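Local structure of cystatin-2 (Ornithodoros moubata, 3L0R) at residues I58-S63 against S86-V91. The protein inhibits a broad range of cysteine proteinases, among them mammalian cathepsins B, C, H, L and S, as a secreted salivary cystatin of a soft tick. Residues are numbered along the deposited sequence; the frame is centred on the assembly and turned at random.
Sequences IEISPS and STCVAV
The carbonyl oxygen of Ile-60 accepts two donors: the backbone N of Ser-86 at 2.8 Å and, weakly, a water that is also hydrogen-bonded to Ser-86 OG, 3.1 Å from the water oxygen. This grip closes one end of an antiparallel pairing between two neighbouring strands of the cystatin fold, in which a curved antiparallel sheet packs against helix 15-25. In return, Ile-60 N donates to Ser-86 O at 2.6 Å, and two residues along each strand, Ile-58 and Cys-88 exchange a straighter pair of bonds, with Cys-88 N 2.8 Å from Ile-58 O. Between these two hydrogen-bonded pairs lies the non-hydrogen-bonded pair Glu-59 and Thr-87, where the Ser-86 and Ile-58 carbonyls also receive CA-H contacts from Glu-59 and Thr-87.

As in regular antiparallel pairing, side chains alternate between the faces. Glu-59 and Thr-87 share one face, Glu-59 CG lying 3.7 Å from Thr-87 OG1. Lys-42 on strand 34-48 forms a salt bridge with Glu-59 OE2 and a weak hydrogen bond with Thr-87 OG1, so one ammonium group reaches both side chains, the threonine only weakly. Ile-58, Ile-60, Ser-86 and Cys-88 occupy the other face, where Thr-25 of the helix touches both isoleucines and Tyr-106 of strand 100-108 touches Ile-58, Ile-60 and Cys-88. Cys-88 is joined by a disulfide to Cys-108, linking this strand covalently to the next. Ile-60 CG1 sits between the backbone N and carbonyl carbon (chi1 74°), 3.9 Å from Ser-86 CB, and the terminal CD1 meets Cys-88 SG at 3.5 Å.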
# COMPACT_ATOMS: atom_id res chain seq x y z
N ILE A 58 2.53 2.79 -6.26
CA ILE A 58 2.33 3.91 -5.36
C ILE A 58 3.62 4.69 -5.15
O ILE A 58 4.72 4.15 -5.33
CB ILE A 58 1.80 3.46 -3.98
CG1 ILE A 58 2.92 2.81 -3.16
CG2 ILE A 58 0.56 2.51 -4.15
CD1 ILE A 58 2.46 1.80 -2.11
N GLU A 59 3.46 5.95 -4.78
CA GLU A 59 4.58 6.74 -4.29
C GLU A 59 4.52 6.86 -2.78
O GLU A 59 3.47 7.17 -2.20
CB GLU A 59 4.62 8.11 -4.94
CG GLU A 59 5.07 8.02 -6.37
CD GLU A 59 4.92 9.31 -7.12
OE1 GLU A 59 4.40 10.29 -6.54
OE2 GLU A 59 5.32 9.34 -8.31
N ILE A 60 5.65 6.57 -2.15
CA ILE A 60 5.75 6.60 -0.70
C ILE A 60 6.76 7.62 -0.23
O ILE A 60 7.61 8.08 -1.00
CB ILE A 60 6.05 5.20 -0.09
CG1 ILE A 60 7.51 4.79 -0.34
CG2 ILE A 60 5.03 4.16 -0.60
CD1 ILE A 60 7.98 3.59 0.47
N SER A 61 6.66 7.96 1.06
CA SER A 61 7.50 8.99 1.66
C SER A 61 7.49 8.73 3.15
O SER A 61 6.46 8.34 3.70
CB SER A 61 6.91 10.38 1.39
OG SER A 61 7.92 11.37 1.40
N PRO A 62 8.64 8.93 3.82
CA PRO A 62 8.68 8.78 5.29
C PRO A 62 7.69 9.72 5.99
O PRO A 62 7.62 10.91 5.64
CB PRO A 62 10.12 9.16 5.65
CG PRO A 62 10.90 8.99 4.37
CD PRO A 62 9.95 9.28 3.25
N SER A 63 6.97 9.19 6.98
CA SER A 63 5.98 9.95 7.76
C SER A 63 6.54 10.53 9.05
O SER A 63 7.68 10.28 9.43
CB SER A 63 4.74 9.09 8.08
OG SER A 63 4.97 8.20 9.17
N SER A 86 9.26 7.89 -3.26
CA SER A 86 9.78 6.62 -3.76
C SER A 86 8.64 5.82 -4.34
O SER A 86 7.55 5.77 -3.77
CB SER A 86 10.47 5.80 -2.67
OG SER A 86 11.55 6.53 -2.11
N THR A 87 8.90 5.19 -5.47
CA THR A 87 7.90 4.45 -6.18
C THR A 87 8.02 2.98 -5.82
O THR A 87 9.10 2.40 -5.93
CB THR A 87 8.06 4.69 -7.69
OG1 THR A 87 7.86 6.09 -7.94
CG2 THR A 87 7.06 3.88 -8.50
N CYS A 88 6.91 2.39 -5.37
CA CYS A 88 6.89 0.99 -5.01
C CYS A 88 5.73 0.29 -5.69
O CYS A 88 4.74 0.92 -6.08
CB CYS A 88 6.75 0.80 -3.50
SG CYS A 88 7.92 1.71 -2.49
N VAL A 89 5.85 -1.04 -5.79
CA VAL A 89 4.76 -1.89 -6.26
C VAL A 89 4.40 -2.84 -5.12
O VAL A 89 5.25 -3.64 -4.67
CB VAL A 89 5.13 -2.66 -7.57
CG1 VAL A 89 3.99 -3.58 -7.99
CG2 VAL A 89 5.45 -1.70 -8.69
N ALA A 90 3.16 -2.74 -4.65
CA ALA A 90 2.64 -3.59 -3.60
C ALA A 90 1.56 -4.54 -4.13
O ALA A 90 0.63 -4.12 -4.83
CB ALA A 90 2.08 -2.76 -2.44
N VAL A 91 1.71 -5.82 -3.80
CA VAL A 91 0.69 -6.82 -4.08
C VAL A 91 0.09 -7.30 -2.77
O VAL A 91 0.81 -7.80 -1.88
CB VAL A 91 1.21 -8.01 -4.93
CG1 VAL A 91 0.06 -8.98 -5.25
CG2 VAL A 91 1.87 -7.52 -6.23
O HOH W 1 10.80 8.71 -0.01